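Crov588 (Cafeteriavirus, PDB 6NYR) is of unknown function but folds as a circular leucine-rich-repeat solenoid built from FNIP repeats, an architecture that in relatives often serves protein binding. Local coordinates at residues 476-481 with 496-501; 480-485 with 502-507; 150-155 with 172-177; 190-195 with 212-217. All blocks are in the same frame, centred on the assembly; numbering follows the deposited sequence.

Interaction 1: 476-481 with 496-501; sequences LELGHN and TYLELG
Three backbone hydrogen bonds pair residues 476-481 with 496-501 in parallel register, Leu476 opposite Leu498 and Glu477 opposite Glu499. Leu476 N donates to Tyr497 O from above that carbonyl plane, whereas Glu499 N to Leu476 O (2.9 Å, 170° at the hydrogen) and Leu478 N to Glu499 O (179°) run almost along their C=O axes. Beyond the strands the ladder loosens to a CH...O contact, Gly501 CA to Gly479 O at 3.3 Å, an approach possible because Gly501 has no CB to collide with that oxygen.

Apolar contacts line the face of Leu476 and Leu498. Both have CG anti to the backbone N, so the side chains lie alongside each other and CD2 of Leu476 meets CD1 of Leu498 at 3.5 Å. Leu478 CD1 touches Leu500 CD2 at 3.8 Å in the same side-by-side manner.

The other face carries charge. Glu477 and Glu499 extend together and stack their carboxylates, planes 17° apart, with OE2 of Glu477 4.0 Å from OE2 of Glu499. Hydroxyl donors probably ease this repulsion: Tyr497 OH donates to Glu499 OE1 (2.7 Å), and Tyr475 likewise bonds Glu477 OE1.

The pair is two neighbouring strands in the parallel array of the leucine-rich-repeat solenoid: Leu476 also packs on Leu454 of strand 453-455, and Leu498 on Leu520 of strand 519-521.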
# COMPACT_ATOMS: atom_id res chain seq x y z
N LEU A 476 16.27 9.12 -16.48
CA LEU A 476 15.67 9.19 -17.81
C LEU A 476 14.94 7.88 -18.08
O LEU A 476 15.57 6.82 -18.13
CB LEU A 476 16.73 9.44 -18.89
CG LEU A 476 16.26 9.40 -20.34
CD1 LEU A 476 15.15 10.43 -20.56
CD2 LEU A 476 17.41 9.63 -21.30
N GLU A 477 13.63 7.97 -18.24
CA GLU A 477 12.80 6.82 -18.58
C GLU A 477 12.16 7.06 -19.93
O GLU A 477 11.41 8.03 -20.11
CB GLU A 477 11.72 6.59 -17.52
CG GLU A 477 10.74 5.49 -17.89
CD GLU A 477 9.79 5.16 -16.76
OE1 GLU A 477 9.94 5.74 -15.66
OE2 GLU A 477 8.87 4.34 -16.97
N LEU A 478 12.46 6.19 -20.89
CA LEU A 478 11.87 6.25 -22.22
C LEU A 478 10.77 5.21 -22.32
O LEU A 478 10.79 4.17 -21.64
CB LEU A 478 12.93 6.04 -23.29
CG LEU A 478 13.97 7.17 -23.30
CD1 LEU A 478 15.32 6.68 -23.79
CD2 LEU A 478 13.48 8.33 -24.16
N GLY A 479 9.79 5.48 -23.19
CA GLY A 479 8.55 4.76 -23.20
C GLY A 479 8.49 3.66 -24.24
O GLY A 479 9.47 3.32 -24.90
N HIS A 480 7.28 3.10 -24.39
CA HIS A 480 7.08 1.91 -25.21
C HIS A 480 7.65 2.08 -26.61
O HIS A 480 8.36 1.20 -27.11
CB HIS A 480 5.58 1.59 -25.28
CG HIS A 480 5.27 0.24 -25.85
ND1 HIS A 480 5.26 -0.01 -27.20
CD2 HIS A 480 4.97 -0.93 -25.24
CE1 HIS A 480 4.96 -1.29 -27.40
NE2 HIS A 480 4.78 -1.86 -26.23
N ASN A 481 7.35 3.20 -27.26
CA ASN A 481 7.61 3.33 -28.68
C ASN A 481 8.95 3.96 -29.01
O ASN A 481 9.31 4.02 -30.19
CB ASN A 481 6.50 4.16 -29.35
CG ASN A 481 5.19 3.41 -29.44
OD1 ASN A 481 5.08 2.27 -28.99
ND2 ASN A 481 4.19 4.05 -30.03
N THR A 496 22.42 8.92 -13.75
CA THR A 496 22.66 7.66 -13.06
C THR A 496 21.69 6.56 -13.46
O THR A 496 22.04 5.38 -13.37
CB THR A 496 22.59 7.84 -11.54
OG1 THR A 496 21.28 8.30 -11.17
CG2 THR A 496 23.64 8.83 -11.06
N TYR A 497 20.48 6.91 -13.89
CA TYR A 497 19.44 5.93 -14.18
C TYR A 497 18.92 6.15 -15.59
O TYR A 497 18.49 7.27 -15.93
CB TYR A 497 18.30 6.02 -13.16
CG TYR A 497 17.20 4.99 -13.34
CD1 TYR A 497 16.17 5.20 -14.25
CD2 TYR A 497 17.19 3.82 -12.60
CE1 TYR A 497 15.16 4.26 -14.41
CE2 TYR A 497 16.18 2.88 -12.76
CZ TYR A 497 15.17 3.10 -13.66
OH TYR A 497 14.17 2.18 -13.83
N LEU A 498 18.97 5.11 -16.41
CA LEU A 498 18.46 5.16 -17.77
C LEU A 498 17.64 3.90 -18.01
O LEU A 498 18.18 2.79 -17.99
CB LEU A 498 19.60 5.25 -18.79
CG LEU A 498 19.21 5.13 -20.27
CD1 LEU A 498 18.35 6.32 -20.70
CD2 LEU A 498 20.44 5.00 -21.15
N GLU A 499 16.35 4.07 -18.27
CA GLU A 499 15.45 2.96 -18.56
C GLU A 499 14.96 3.10 -20.00
O GLU A 499 14.33 4.10 -20.35
CB GLU A 499 14.26 2.94 -17.60
CG GLU A 499 13.35 1.74 -17.81
CD GLU A 499 12.17 1.71 -16.86
OE1 GLU A 499 12.27 2.28 -15.76
OE2 GLU A 499 11.14 1.11 -17.23
N LEU A 500 15.26 2.10 -20.82
CA LEU A 500 14.81 2.03 -22.20
C LEU A 500 13.52 1.24 -22.26
O LEU A 500 13.26 0.36 -21.43
CB LEU A 500 15.89 1.39 -23.06
CG LEU A 500 17.16 2.25 -23.04
CD1 LEU A 500 18.41 1.41 -23.21
CD2 LEU A 500 17.09 3.33 -24.11
N GLY A 501 12.69 1.56 -23.25
CA GLY A 501 11.34 1.04 -23.33
C GLY A 501 11.20 -0.19 -24.20
O GLY A 501 12.18 -0.78 -24.67
O HOH W 1 9.28 2.34 -19.81

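Interaction 2: 480-485 with 502-507; sequences HNFNQK and HDFNQK
Ring stacking opens the contact between loops 480-485 and 502-507. The imidazoles of His480 and His502 form an offset stack, planes 4° apart and centroids 4.2 Å apart, with NE2 of His480 over the His502 face near its rim. The offset carries CB of His502 over the face of the His480 ring as a CH-pi contact, 3.5 Å from its centroid. Both set CG anti to the backbone N, pointing the rings the same way.

Hydrogen bonds form two groups. In the first, Asp503 N donates to His480 O (2.8 Å), in the carbonyl plane, while Asp503 OD1 accepts from His502 ND1 at 2.6 Å, in the ring plane and 166° at the hydrogen; this holds the imidazole's rotation. A water donates to both Asn481 O and Asp503 OD2. In the second, Asn483 OD1 is gripped twice, by Asn505 N and by Gln506 NE2, each at 3.0 Å and each from above the amide plane. Gln506 reaches it by bending at chi2 (-59°), crossing Asn483 at about a right angle.

Apolar packing comes from Phe482 and Phe504, which lie side by side, CE2 of Phe482 3.8 Å from CD1 of Phe504; Gln484 O sits at the edge of the Phe504 ring.

Asn461 OD1 bonds Asn483 N, and Asn505 OD1 takes Asn527 N and Gln528 NE2, so the asparagines form a ladder between coils. The short bond places a proton on His502 ND1; the carboxylate would favour a cation, the stacked imidazole would probably oppose it, and the charge stays open.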
# COMPACT_ATOMS: atom_id res chain seq x y z
N HIS A 480 7.28 3.10 -24.39
CA HIS A 480 7.08 1.91 -25.21
C HIS A 480 7.65 2.08 -26.61
O HIS A 480 8.36 1.20 -27.11
CB HIS A 480 5.58 1.59 -25.28
CG HIS A 480 5.27 0.24 -25.85
ND1 HIS A 480 5.26 -0.01 -27.20
CD2 HIS A 480 4.97 -0.93 -25.24
CE1 HIS A 480 4.96 -1.29 -27.40
NE2 HIS A 480 4.78 -1.86 -26.23
N ASN A 481 7.35 3.20 -27.26
CA ASN A 481 7.61 3.33 -28.68
C ASN A 481 8.95 3.96 -29.01
O ASN A 481 9.31 4.02 -30.19
CB ASN A 481 6.50 4.16 -29.35
CG ASN A 481 5.19 3.41 -29.44
OD1 ASN A 481 5.08 2.27 -28.99
ND2 ASN A 481 4.19 4.05 -30.03
N PHE A 482 9.71 4.43 -28.02
CA PHE A 482 10.97 5.08 -28.34
C PHE A 482 11.92 4.09 -28.99
O PHE A 482 12.23 3.04 -28.42
CB PHE A 482 11.62 5.67 -27.10
CG PHE A 482 12.91 6.37 -27.40
CD1 PHE A 482 12.92 7.65 -27.92
CD2 PHE A 482 14.13 5.73 -27.20
CE1 PHE A 482 14.10 8.29 -28.22
CE2 PHE A 482 15.31 6.36 -27.50
CZ PHE A 482 15.30 7.64 -28.01
N ASN A 483 12.40 4.44 -30.19
CA ASN A 483 13.32 3.58 -30.92
C ASN A 483 14.18 4.44 -31.86
O ASN A 483 14.22 4.24 -33.08
CB ASN A 483 12.54 2.51 -31.68
CG ASN A 483 13.44 1.41 -32.21
OD1 ASN A 483 14.57 1.24 -31.76
ND2 ASN A 483 12.93 0.65 -33.18
N GLN A 484 14.89 5.41 -31.29
CA GLN A 484 15.80 6.26 -32.04
C GLN A 484 17.23 6.03 -31.54
O GLN A 484 17.45 5.68 -30.38
CB GLN A 484 15.43 7.75 -31.91
CG GLN A 484 14.02 8.09 -32.36
CD GLN A 484 13.74 7.74 -33.82
OE1 GLN A 484 14.58 7.96 -34.69
NE2 GLN A 484 12.57 7.18 -34.07
N LYS A 485 18.18 6.23 -32.45
CA LYS A 485 19.59 6.13 -32.10
C LYS A 485 19.95 7.13 -31.01
O LYS A 485 19.52 8.29 -31.04
CB LYS A 485 20.46 6.40 -33.33
CG LYS A 485 20.54 5.27 -34.34
CD LYS A 485 21.34 5.72 -35.57
CE LYS A 485 21.60 4.58 -36.53
NZ LYS A 485 20.37 4.13 -37.24
N HIS A 502 9.94 -0.59 -24.41
CA HIS A 502 9.64 -1.84 -25.09
C HIS A 502 10.35 -1.93 -26.43
O HIS A 502 11.02 -2.92 -26.73
CB HIS A 502 8.13 -1.98 -25.28
CG HIS A 502 7.73 -3.25 -25.95
ND1 HIS A 502 7.71 -3.40 -27.33
CD2 HIS A 502 7.34 -4.45 -25.44
CE1 HIS A 502 7.33 -4.63 -27.63
NE2 HIS A 502 7.10 -5.28 -26.50
N ASP A 503 10.21 -0.89 -27.26
CA ASP A 503 10.61 -0.99 -28.65
C ASP A 503 12.08 -0.70 -28.90
O ASP A 503 12.58 -1.03 -29.98
CB ASP A 503 9.79 -0.02 -29.52
CG ASP A 503 8.33 -0.42 -29.65
OD1 ASP A 503 7.93 -1.46 -29.09
OD2 ASP A 503 7.59 0.33 -30.32
N PHE A 504 12.79 -0.09 -27.95
CA PHE A 504 14.15 0.34 -28.24
C PHE A 504 15.01 -0.85 -28.66
O PHE A 504 15.13 -1.83 -27.91
CB PHE A 504 14.80 1.02 -27.05
CG PHE A 504 16.19 1.51 -27.34
CD1 PHE A 504 16.40 2.76 -27.89
CD2 PHE A 504 17.30 0.69 -27.12
CE1 PHE A 504 17.67 3.20 -28.18
CE2 PHE A 504 18.57 1.13 -27.41
CZ PHE A 504 18.76 2.38 -27.95
N ASN A 505 15.63 -0.74 -29.83
CA ASN A 505 16.49 -1.81 -30.33
C ASN A 505 17.52 -1.24 -31.30
O ASN A 505 17.61 -1.68 -32.45
CB ASN A 505 15.65 -2.89 -31.01
CG ASN A 505 16.45 -4.15 -31.29
OD1 ASN A 505 17.50 -4.38 -30.70
ND2 ASN A 505 15.95 -4.97 -32.21
N GLN A 506 18.30 -0.26 -30.84
CA GLN A 506 19.34 0.35 -31.65
C GLN A 506 20.70 0.02 -31.05
O GLN A 506 20.83 -0.18 -29.85
CB GLN A 506 19.17 1.88 -31.72
CG GLN A 506 17.88 2.36 -32.34
CD GLN A 506 17.69 1.87 -33.76
OE1 GLN A 506 18.57 2.00 -34.60
NE2 GLN A 506 16.52 1.29 -34.03
N LYS A 507 21.72 -0.02 -31.91
CA LYS A 507 23.08 -0.24 -31.44
C LYS A 507 23.55 0.93 -30.59
O LYS A 507 23.18 2.09 -30.84
CB LYS A 507 24.02 -0.46 -32.63
CG LYS A 507 23.89 -1.86 -33.23
CD LYS A 507 24.71 -2.04 -34.49
CE LYS A 507 24.44 -3.42 -35.10
NZ LYS A 507 24.83 -3.51 -36.53
O HOH W 2 8.68 2.34 -31.95

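Interaction 3: 150-155 with 172-177; sequences EEFNQK and DCFNQK
Asn153 carries most of the polar contact between loops 150-155 and 172-177, and its side chain can be traced outward. CG lies anti to the backbone N (chi1 -171°), which turns the chain toward the next coil. CB rests 3.4 Å from Cys173 O, and CG comes nearer still to that oxygen, at 3.2 Å. At the tip, OD1 accepts from Asn175 N at 2.9 Å, the donor standing 59° out of the amide plane. A second, weak bond reaches OD1 from Gln176 NE2 at 3.3 Å; Gln176 bends at chi2 and crosses Asn153 at about a right angle.

The same role recurs one coil along on either side: Asn131 OD1 accepts from Asn153 N, and Asn175 OD1 from Asn197 N and Gln198 NE2. This is an asparagine ladder of the kind known in leucine-rich-repeat solenoids, in which amide side chains bond the backbone of the adjoining coil.

Inward of the ladder, Phe152 and Phe174 lie side by side with CE2 of Phe152 4.0 Å from CD1 of Phe174. Gln176 N sits over the centre of the Phe174 ring, and Gln154 O lies at its edge.

At the start of the loops Cys173 N donates to Glu150 O (2.9 Å), nearly along the C=O axis although the angle at the hydrogen is only 139°. Cys173 SG, anti to its carbonyl carbon, lies beside the same oxygen, 3.2 Å from Glu150 O. Glu150 and Asp172 point the same way, their OE2 and OD2 4.4 Å apart, a proximity of like charges that may raise their affinity for protons.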
# COMPACT_ATOMS: atom_id res chain seq x y z
N GLU A 150 -21.12 -10.90 13.50
CA GLU A 150 -22.11 -10.56 12.49
C GLU A 150 -23.53 -10.78 12.99
O GLU A 150 -24.42 -9.95 12.76
CB GLU A 150 -21.90 -11.39 11.22
CG GLU A 150 -20.71 -11.05 10.36
CD GLU A 150 -20.72 -11.85 9.07
OE1 GLU A 150 -21.73 -12.55 8.80
OE2 GLU A 150 -19.72 -11.80 8.32
N GLU A 151 -23.77 -11.90 13.65
CA GLU A 151 -25.13 -12.39 13.87
C GLU A 151 -25.75 -11.88 15.15
O GLU A 151 -26.96 -12.06 15.35
CB GLU A 151 -25.14 -13.92 13.88
CG GLU A 151 -24.83 -14.55 12.53
CD GLU A 151 -25.76 -14.07 11.44
OE1 GLU A 151 -26.95 -13.83 11.73
OE2 GLU A 151 -25.29 -13.91 10.29
N PHE A 152 -24.98 -11.24 16.03
CA PHE A 152 -25.52 -10.84 17.31
C PHE A 152 -26.64 -9.82 17.13
O PHE A 152 -26.43 -8.76 16.53
CB PHE A 152 -24.44 -10.25 18.20
CG PHE A 152 -24.94 -9.84 19.55
CD1 PHE A 152 -25.19 -10.79 20.52
CD2 PHE A 152 -25.17 -8.51 19.84
CE1 PHE A 152 -25.66 -10.43 21.76
CE2 PHE A 152 -25.64 -8.13 21.09
CZ PHE A 152 -25.89 -9.10 22.05
N ASN A 153 -27.81 -10.14 17.66
CA ASN A 153 -28.93 -9.21 17.66
C ASN A 153 -29.81 -9.49 18.87
O ASN A 153 -30.97 -9.89 18.77
CB ASN A 153 -29.72 -9.30 16.35
CG ASN A 153 -30.76 -8.21 16.23
OD1 ASN A 153 -30.70 -7.21 16.95
ND2 ASN A 153 -31.72 -8.40 15.35
N GLN A 154 -29.26 -9.29 20.07
CA GLN A 154 -29.99 -9.47 21.31
C GLN A 154 -30.00 -8.16 22.09
O GLN A 154 -29.11 -7.32 21.94
CB GLN A 154 -29.37 -10.58 22.18
CG GLN A 154 -29.40 -11.95 21.54
CD GLN A 154 -30.81 -12.42 21.21
OE1 GLN A 154 -31.75 -12.16 21.96
NE2 GLN A 154 -30.96 -13.09 20.08
N LYS A 155 -31.03 -7.98 22.92
CA LYS A 155 -31.16 -6.74 23.67
C LYS A 155 -30.00 -6.59 24.65
O LYS A 155 -29.48 -7.56 25.19
CB LYS A 155 -32.49 -6.72 24.42
CG LYS A 155 -33.72 -6.52 23.54
CD LYS A 155 -35.00 -7.02 24.21
CE LYS A 155 -36.22 -6.79 23.32
NZ LYS A 155 -37.44 -7.45 23.84
N ASP A 172 -23.06 -6.74 12.10
CA ASP A 172 -23.98 -6.42 11.01
C ASP A 172 -25.44 -6.48 11.45
O ASP A 172 -26.26 -5.67 11.02
CB ASP A 172 -23.75 -7.36 9.83
CG ASP A 172 -22.47 -7.08 9.09
OD1 ASP A 172 -21.95 -5.95 9.21
OD2 ASP A 172 -21.97 -7.99 8.40
N CYS A 173 -25.79 -7.47 12.27
CA CYS A 173 -27.19 -7.77 12.52
C CYS A 173 -27.74 -7.03 13.72
O CYS A 173 -28.97 -7.00 13.90
CB CYS A 173 -27.38 -9.28 12.72
SG CYS A 173 -27.20 -10.28 11.22
N PHE A 174 -26.90 -6.44 14.57
CA PHE A 174 -27.41 -5.77 15.75
C PHE A 174 -28.37 -4.65 15.34
O PHE A 174 -28.00 -3.75 14.57
CB PHE A 174 -26.30 -5.19 16.60
CG PHE A 174 -26.81 -4.47 17.82
CD1 PHE A 174 -27.28 -5.20 18.90
CD2 PHE A 174 -26.86 -3.09 17.87
CE1 PHE A 174 -27.78 -4.56 20.01
CE2 PHE A 174 -27.35 -2.44 18.99
CZ PHE A 174 -27.81 -3.18 20.06
N ASN A 175 -29.59 -4.71 15.87
CA ASN A 175 -30.58 -3.67 15.63
C ASN A 175 -31.60 -3.68 16.76
O ASN A 175 -32.78 -3.99 16.55
CB ASN A 175 -31.26 -3.87 14.28
CG ASN A 175 -32.18 -2.71 13.91
OD1 ASN A 175 -32.05 -1.60 14.43
ND2 ASN A 175 -33.13 -2.97 13.02
N GLN A 176 -31.15 -3.37 17.98
CA GLN A 176 -32.03 -3.25 19.13
C GLN A 176 -31.92 -1.85 19.71
O GLN A 176 -30.87 -1.21 19.64
CB GLN A 176 -31.70 -4.28 20.22
CG GLN A 176 -31.89 -5.73 19.82
CD GLN A 176 -33.34 -6.09 19.56
OE1 GLN A 176 -34.26 -5.57 20.20
NE2 GLN A 176 -33.56 -7.01 18.62
N LYS A 177 -33.02 -1.39 20.31
CA LYS A 177 -33.05 -0.07 20.93
C LYS A 177 -32.01 0.01 22.04
O LYS A 177 -31.75 -0.97 22.75
CB LYS A 177 -34.45 0.22 21.47
CG LYS A 177 -34.63 1.61 22.08
CD LYS A 177 -34.27 2.72 21.10
CE LYS A 177 -34.38 4.09 21.76
NZ LYS A 177 -35.78 4.59 21.84

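Interaction 4: 190-195 with 212-217; sequences LEFGRN and LTFGWY
Segments 190-195 and 212-217 run parallel within 1°, joined by backbone hydrogen bonds from Thr213 N to Leu190 O, Phe192 N to Thr213 O (3.0 Å) and, past the strands, Tyr217 N to Arg194 O (2.9 Å), each nearly along the C=O axis. Gly215, lacking a CB, can lie close against Gly193 O.

On the face of Leu190 and Leu212, which is buried, these two stand side by side with CG anti to the backbone N, CD2 of Leu190 4.0 Å from CD1 of Leu212. Phe192 and Phe214 follow, both with CG anti to the carbonyl carbon. Their rings are almost parallel, 5° between planes, yet meet rim to rim, with CD2 of Phe192 3.9 Å from CD1 of Phe214. Phe196 and Phe218 stack on these two rings in turn, adding an aromatic layer to the leucine core of the solenoid.

The other face pairs Glu191 with Thr213. CG of the extended Glu191 touches Thr213 CB, and a water bridges Thr213 OG1 and Leu190 O, to which it donates.

Arg194, Trp216 and Tyr217 gather at the exposed turn. Arg194 CG packs on Trp216 CB at 3.6 Å. The Arg194 chain then bends at chi3 (57°), and NE donates to Asn195 OD1 at 2.9 Å, in the guanidinium plane. Tyr217 turns its ring edge toward Arg194 O, while Trp216 CD1 lies over the ring centre.

Chemically the contact is graded from an apolar leucine and phenylalanine core to an exposed turn, where the NE bond to Asn195 OD1 sets the direction of a charged guanidinium.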
# COMPACT_ATOMS: atom_id res chain seq x y z
N LEU A 190 -17.82 4.38 19.93
CA LEU A 190 -19.03 3.60 19.69
C LEU A 190 -19.20 3.43 18.19
O LEU A 190 -19.21 4.42 17.45
CB LEU A 190 -20.27 4.28 20.29
CG LEU A 190 -21.62 3.59 20.06
CD1 LEU A 190 -21.59 2.14 20.53
CD2 LEU A 190 -22.74 4.35 20.77
N GLU A 191 -19.30 2.18 17.74
CA GLU A 191 -19.52 1.88 16.33
C GLU A 191 -20.72 0.96 16.18
O GLU A 191 -20.72 -0.16 16.71
CB GLU A 191 -18.29 1.24 15.68
CG GLU A 191 -18.51 0.96 14.20
CD GLU A 191 -17.26 0.51 13.48
OE1 GLU A 191 -16.16 0.60 14.07
OE2 GLU A 191 -17.38 0.06 12.32
N PHE A 192 -21.73 1.42 15.45
CA PHE A 192 -22.86 0.58 15.06
C PHE A 192 -22.58 -0.08 13.71
O PHE A 192 -21.82 0.42 12.89
CB PHE A 192 -24.15 1.40 14.98
CG PHE A 192 -24.66 1.84 16.31
CD1 PHE A 192 -25.26 0.94 17.17
CD2 PHE A 192 -24.54 3.16 16.71
CE1 PHE A 192 -25.74 1.34 18.40
CE2 PHE A 192 -25.02 3.57 17.94
CZ PHE A 192 -25.61 2.66 18.78
N GLY A 193 -23.24 -1.22 13.50
CA GLY A 193 -23.04 -2.01 12.31
C GLY A 193 -24.13 -1.79 11.27
O GLY A 193 -24.93 -0.86 11.35
N ARG A 194 -24.14 -2.68 10.28
CA ARG A 194 -24.98 -2.51 9.10
C ARG A 194 -26.42 -2.15 9.46
O ARG A 194 -26.95 -1.13 9.02
CB ARG A 194 -24.97 -3.81 8.28
CG ARG A 194 -25.29 -3.64 6.81
CD ARG A 194 -25.26 -5.00 6.10
NE ARG A 194 -26.20 -5.92 6.75
CZ ARG A 194 -26.31 -7.21 6.47
NH1 ARG A 194 -25.55 -7.76 5.54
NH2 ARG A 194 -27.20 -7.96 7.12
N ASN A 195 -27.07 -2.99 10.26
CA ASN A 195 -28.52 -2.97 10.38
C ASN A 195 -29.05 -2.09 11.50
O ASN A 195 -30.27 -2.01 11.66
CB ASN A 195 -29.05 -4.40 10.56
CG ASN A 195 -28.91 -5.23 9.31
OD1 ASN A 195 -28.37 -4.77 8.30
ND2 ASN A 195 -29.38 -6.47 9.36
N LEU A 212 -18.15 8.54 17.16
CA LEU A 212 -19.43 7.90 16.90
C LEU A 212 -19.52 7.58 15.41
O LEU A 212 -19.44 8.49 14.58
CB LEU A 212 -20.60 8.79 17.33
CG LEU A 212 -22.00 8.25 17.04
CD1 LEU A 212 -22.23 6.91 17.72
CD2 LEU A 212 -23.08 9.25 17.47
N THR A 213 -19.70 6.31 15.09
CA THR A 213 -19.79 5.83 13.72
C THR A 213 -21.09 5.07 13.54
O THR A 213 -21.38 4.14 14.30
CB THR A 213 -18.61 4.91 13.37
OG1 THR A 213 -17.38 5.62 13.54
CG2 THR A 213 -18.71 4.41 11.93
N PHE A 214 -21.88 5.48 12.54
CA PHE A 214 -23.08 4.75 12.16
C PHE A 214 -22.80 3.87 10.95
O PHE A 214 -21.79 4.04 10.24
CB PHE A 214 -24.26 5.69 11.86
CG PHE A 214 -24.76 6.42 13.06
CD1 PHE A 214 -25.50 5.77 14.03
CD2 PHE A 214 -24.51 7.77 13.21
CE1 PHE A 214 -25.96 6.44 15.14
CE2 PHE A 214 -24.97 8.46 14.32
CZ PHE A 214 -25.70 7.79 15.29
N GLY A 215 -23.72 2.95 10.69
CA GLY A 215 -23.59 2.03 9.59
C GLY A 215 -24.64 2.17 8.51
O GLY A 215 -25.43 3.12 8.50
N TRP A 216 -24.68 1.17 7.62
CA TRP A 216 -25.46 1.23 6.39
C TRP A 216 -26.87 1.77 6.57
O TRP A 216 -27.25 2.74 5.90
CB TRP A 216 -25.49 -0.19 5.80
CG TRP A 216 -26.03 -0.35 4.42
CD1 TRP A 216 -27.34 -0.33 4.04
CD2 TRP A 216 -25.28 -0.61 3.24
NE1 TRP A 216 -27.45 -0.54 2.69
CE2 TRP A 216 -26.19 -0.72 2.17
CE3 TRP A 216 -23.91 -0.76 2.97
CZ2 TRP A 216 -25.78 -0.96 0.86
CZ3 TRP A 216 -23.51 -1.00 1.67
CH2 TRP A 216 -24.44 -1.10 0.64
N TYR A 217 -27.65 1.16 7.46
CA TYR A 217 -29.08 1.43 7.47
C TYR A 217 -29.51 2.52 8.45
O TYR A 217 -30.70 2.88 8.45
CB TYR A 217 -29.87 0.14 7.79
CG TYR A 217 -29.93 -0.84 6.63
CD1 TYR A 217 -30.85 -0.68 5.60
CD2 TYR A 217 -29.05 -1.92 6.56
CE1 TYR A 217 -30.90 -1.56 4.54
CE2 TYR A 217 -29.10 -2.81 5.50
CZ TYR A 217 -30.03 -2.63 4.50
OH TYR A 217 -30.07 -3.51 3.44
O HOH W 3 -16.63 5.27 16.14

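Overall arrangement
All four contacts join coils adjacent in the solenoid, but they sample two arcs of the ring. Interactions 1 and 2 are continuous, sharing His480 and Asn481, with centres 9 Å apart: the strand ladder of the first passes directly into the loop contact of the second. Interactions 3 and 4 adjoin similarly, centres 11 Å apart, and touch through a probable hydrogen bond from Asn195 N to Asp172 O (2.9 Å). The two pairs lie on opposite sides of the chain's centre, interactions 2 and 3 being about 63 Å apart between centres. No active site is known; a glycerol, probably from crystallisation, lies about 4 Å from the Tyr497 side chain in interaction 1.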